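Local coordinates for uncharacterized protein (Legionella pneumophila subsp. pneumophila str. Philadelphia 1, PDB 4RXV), which is of unknown function but carries, in this N-terminal fragment, a RavJ-type peptidase domain of clan CA, suggesting a papain-like cysteine protease or related activity, at residues A3-I9 / Q118-Y123. Residues are numbered along the deposited sequence; the frame is centred on the assembly and turned at random.
Sequences AIAPQQI and QIRTQY
In this RavJ-type peptidase domain of clan CA, the extended N-terminal arm and first helical turn pack over a short helix, 117-122, that leads directly into a strand of the antiparallel sheet. Residues 3-5 are extended; Ala5 is the N-cap of helix 6-14, and Pro6 suits the first turn, where the backbone N has no i-4 carbonyl within the helix to bond, so proline's missing N-H costs nothing. Ile4 is the central residue, with the most surface covered (88 Å²): its CA lies 6.1 Å from that of Gln118, and with chi1 and chi2 both t the side chain reaches Ile119, CD1 to CG1 4.3 Å, while its CG2 lies 3.5 Å from Gln118 O. Deeper in the protein, Ile119 and Ile9 meet through their CD1 atoms at 3.4 Å, and both also touch Leu113 and Leu144, so branched aliphatic side chains fill the buried end. Ile9 CD1 also rests 3.6 Å from Tyr123 CE2. At the exposed side, Ala3 is small enough to set CB 3.4 Å from Gln122 CD. No direct hydrogen bond joins the segments; water does so instead. One water accepts from Ile4 N (3.0 Å) and donates to Gln118 O (2.7 Å). Another donates to Ile4 O (2.8 Å), accepts from Gln122 NE2 (2.9 Å) and lies 2.9 Å from Tyr123 OH.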
ATOM      1  N   ALA A   3       7.860 -19.481 -11.048  1.00 11.24           N
ATOM      2  CA  ALA A   3       6.835 -18.767 -10.294  1.00 11.14           C
ATOM      3  C   ALA A   3       6.659 -17.361 -10.837  1.00 10.61           C
ATOM      4  O   ALA A   3       7.371 -16.936 -11.744  1.00 11.25           O
ATOM      5  CB  ALA A   3       7.239 -18.714  -8.848  1.00 12.52           C
ATOM      6  N   ILE A   4       5.705 -16.620 -10.274  1.00 10.83           N
ATOM      7  CA  ILE A   4       5.528 -15.230 -10.663  1.00 11.28           C
ATOM      8  C   ILE A   4       6.758 -14.410 -10.265  1.00 10.50           C
ATOM      9  O   ILE A   4       7.321 -14.582  -9.192  1.00 11.11           O
ATOM     10  CB  ILE A   4       4.227 -14.638 -10.049  1.00 12.42           C
ATOM     11  CG1 ILE A   4       3.939 -13.264 -10.653  1.00 14.08           C
ATOM     12  CG2 ILE A   4       4.290 -14.597  -8.519  1.00 13.57           C
ATOM     13  CD1 ILE A   4       2.585 -12.679 -10.300  1.00 15.80           C
ATOM     14  N   ALA A   5       7.205 -13.568 -11.190  1.00 10.95           N
ATOM     15  CA  ALA A   5       8.402 -12.752 -11.017  1.00 10.80           C
ATOM     16  C   ALA A   5       8.085 -11.381 -10.431  1.00 10.35           C
ATOM     17  O   ALA A   5       6.988 -10.861 -10.658  1.00 10.59           O
ATOM     18  CB  ALA A   5       9.071 -12.559 -12.368  1.00 11.59           C
ATOM     19  N   PRO A   6       9.069 -10.760  -9.759  1.00 10.62           N
ATOM     20  CA  PRO A   6       8.875  -9.390  -9.285  1.00 10.84           C
ATOM     21  C   PRO A   6       8.342  -8.450 -10.375  1.00 10.78           C
ATOM     22  O   PRO A   6       7.463  -7.626 -10.096  1.00 10.78           O
ATOM     23  CB  PRO A   6      10.263  -9.009  -8.775  1.00 11.09           C
ATOM     24  CG  PRO A   6      10.846 -10.309  -8.291  1.00 11.31           C
ATOM     25  CD  PRO A   6      10.351 -11.316  -9.301  1.00 10.82           C
ATOM     26  N   GLN A   7       8.806  -8.568 -11.609  1.00 11.34           N
ATOM     27  CA  GLN A   7       8.342  -7.663 -12.665  1.00 12.65           C
ATOM     28  C   GLN A   7       6.828  -7.733 -12.863  1.00 11.36           C
ATOM     29  O   GLN A   7       6.183  -6.702 -13.058  1.00 11.68           O
ATOM     30  CB  GLN A   7       9.041  -7.975 -13.996  1.00 16.66           C
ATOM     31  CG  GLN A   7       8.532  -7.120 -15.160  1.00 21.82           C
ATOM     32  CD  GLN A   7       9.123  -7.531 -16.489  1.00 30.88           C
ATOM     33  OE1 GLN A   7       8.799  -8.591 -17.021  1.00 31.85           O
ATOM     34  NE2 GLN A   7       9.990  -6.687 -17.036  1.00 36.04           N
ATOM     35  N   GLN A   8       6.266  -8.946 -12.874  1.00 10.86           N
ATOM     36  CA  GLN A   8       4.820  -9.098 -13.070  1.00 10.46           C
ATOM     37  C   GLN A   8       4.032  -8.611 -11.857  1.00  9.42           C
ATOM     38  O   GLN A   8       2.936  -8.111 -12.016  1.00  9.68           O
ATOM     39  CB  GLN A   8       4.429 -10.538 -13.416  1.00 13.97           C
ATOM     40  CG  GLN A   8       4.525 -10.877 -14.914  1.00 18.72           C
ATOM     41  CD  GLN A   8       5.905 -10.672 -15.466  1.00 21.00           C
ATOM     42  OE1 GLN A   8       6.852 -11.373 -15.087  1.00 19.80           O
ATOM     43  NE2 GLN A   8       6.040  -9.713 -16.372  1.00 23.95           N
ATOM     44  N   ILE A   9       4.586  -8.771 -10.656  1.00  8.79           N
ATOM     45  CA  ILE A   9       3.939  -8.257  -9.452  1.00  8.56           C
ATOM     46  C   ILE A   9       3.920  -6.729  -9.531  1.00  8.20           C
ATOM     47  O   ILE A   9       2.883  -6.072  -9.278  1.00  7.91           O
ATOM     48  CB  ILE A   9       4.641  -8.745  -8.181  1.00  8.48           C
ATOM     49  CG1 ILE A   9       4.600 -10.274  -8.111  1.00 10.04           C
ATOM     50  CG2 ILE A   9       3.988  -8.118  -6.945  1.00  8.77           C
ATOM     51  CD1 ILE A   9       5.384 -10.854  -6.961  1.00 13.62           C
ATOM     52  N   GLN A 118      -1.163 -16.566  -7.995  0.61 15.97           N
ATOM     53  CA  GLN A 118       0.237 -16.925  -8.208  0.61 15.40           C
ATOM     54  C   GLN A 118       1.128 -16.310  -7.127  0.61 12.13           C
ATOM     55  O   GLN A 118       2.188 -16.824  -6.810  0.61 12.93           O
ATOM     56  CB  GLN A 118       0.695 -16.499  -9.595  0.61 18.84           C
ATOM     57  CG  GLN A 118      -0.031 -17.227 -10.708  0.61 23.22           C
ATOM     58  CD  GLN A 118       0.359 -16.719 -12.079  0.61 30.61           C
ATOM     59  OE1 GLN A 118       0.922 -15.632 -12.214  0.61 33.46           O
ATOM     60  NE2 GLN A 118       0.068 -17.506 -13.103  0.61 31.40           N
ATOM     61  N   ILE A 119       0.680 -15.207  -6.538  1.00 12.49           N
ATOM     62  CA  ILE A 119       1.356 -14.676  -5.360  1.00 13.50           C
ATOM     63  C   ILE A 119       1.161 -15.638  -4.181  1.00 12.92           C
ATOM     64  O   ILE A 119       2.092 -15.882  -3.433  1.00 13.62           O
ATOM     65  CB  ILE A 119       0.891 -13.278  -5.021  1.00 15.31           C
ATOM     66  CG1 ILE A 119       1.259 -12.360  -6.185  1.00 20.48           C
ATOM     67  CG2 ILE A 119       1.497 -12.822  -3.663  1.00 16.93           C
ATOM     68  CD1 ILE A 119       2.187 -11.246  -5.817  1.00 30.41           C
ATOM     69  N   ARG A 120      -0.042 -16.181  -4.041  1.00 13.62           N
ATOM     70  CA  ARG A 120      -0.351 -17.084  -2.914  1.00 17.16           C
ATOM     71  C   ARG A 120       0.651 -18.223  -2.778  1.00 16.27           C
ATOM     72  O   ARG A 120       0.944 -18.678  -1.678  1.00 20.37           O
ATOM     73  CB  ARG A 120      -1.719 -17.770  -3.075  1.00 20.09           C
ATOM     74  CG  ARG A 120      -2.926 -16.932  -2.882  1.00 23.25           C
ATOM     75  CD  ARG A 120      -3.260 -16.677  -1.408  1.00 16.63           C
ATOM     76  NE  ARG A 120      -4.417 -15.800  -1.377  1.00 13.13           N
ATOM     77  CZ  ARG A 120      -5.655 -16.170  -1.099  1.00 12.82           C
ATOM     78  NH1 ARG A 120      -5.951 -17.401  -0.731  1.00 13.44           N
ATOM     79  NH2 ARG A 120      -6.603 -15.272  -1.166  1.00 12.36           N
ATOM     80  N   THR A 121       1.134 -18.752  -3.896  1.00 14.56           N
ATOM     81  CA  THR A 121       1.994 -19.930  -3.810  1.00 17.60           C
ATOM     82  C   THR A 121       3.489 -19.615  -3.759  1.00 15.59           C
ATOM     83  O   THR A 121       4.304 -20.502  -3.531  1.00 18.00           O
ATOM     84  CB  THR A 121       1.737 -20.889  -4.975  1.00 21.92           C
ATOM     85  OG1 THR A 121       2.084 -20.240  -6.196  1.00 21.90           O
ATOM     86  CG2 THR A 121       0.280 -21.301  -5.030  1.00 23.38           C
ATOM     87  N   GLN A 122       3.846 -18.360  -3.984  1.00 13.07           N
ATOM     88  CA  GLN A 122       5.239 -17.937  -3.996  1.00 11.61           C
ATOM     89  C   GLN A 122       5.635 -17.090  -2.780  1.00 11.14           C
ATOM     90  O   GLN A 122       6.778 -17.187  -2.319  1.00 12.73           O
ATOM     91  CB  GLN A 122       5.521 -17.175  -5.292  1.00 12.45           C
ATOM     92  CG  GLN A 122       6.941 -16.648  -5.492  1.00 12.55           C
ATOM     93  CD  GLN A 122       7.993 -17.730  -5.692  1.00 14.84           C
ATOM     94  OE1 GLN A 122       7.758 -18.913  -5.473  1.00 16.89           O
ATOM     95  NE2 GLN A 122       9.164 -17.312  -6.147  1.00 15.84           N
ATOM     96  N   TYR A 123       4.710 -16.278  -2.261  1.00  9.52           N
ATOM     97  CA  TYR A 123       5.001 -15.365  -1.181  1.00  9.52           C
ATOM     98  C   TYR A 123       3.928 -15.433  -0.119  1.00 10.26           C
ATOM     99  O   TYR A 123       2.768 -15.667  -0.419  1.00 12.74           O
ATOM    100  CB  TYR A 123       5.056 -13.916  -1.709  1.00  9.69           C
ATOM    101  CG  TYR A 123       6.219 -13.599  -2.615  1.00  8.86           C
ATOM    102  CD1 TYR A 123       7.476 -13.370  -2.094  1.00  9.76           C
ATOM    103  CD2 TYR A 123       6.068 -13.509  -3.983  1.00  9.34           C
ATOM    104  CE1 TYR A 123       8.550 -13.065  -2.922  1.00  9.74           C
ATOM    105  CE2 TYR A 123       7.136 -13.224  -4.809  1.00  9.77           C
ATOM    106  CZ  TYR A 123       8.376 -13.007  -4.276  1.00  9.80           C
ATOM    107  OH  TYR A 123       9.415 -12.727  -5.131  1.00 10.63           O
TER
HETATM  108  O   HOH W   1       9.416 -14.613  -7.273  1.00 12.92           O
HETATM  109  O   HOH W   2       3.885 -18.144  -8.476  1.00 14.87           O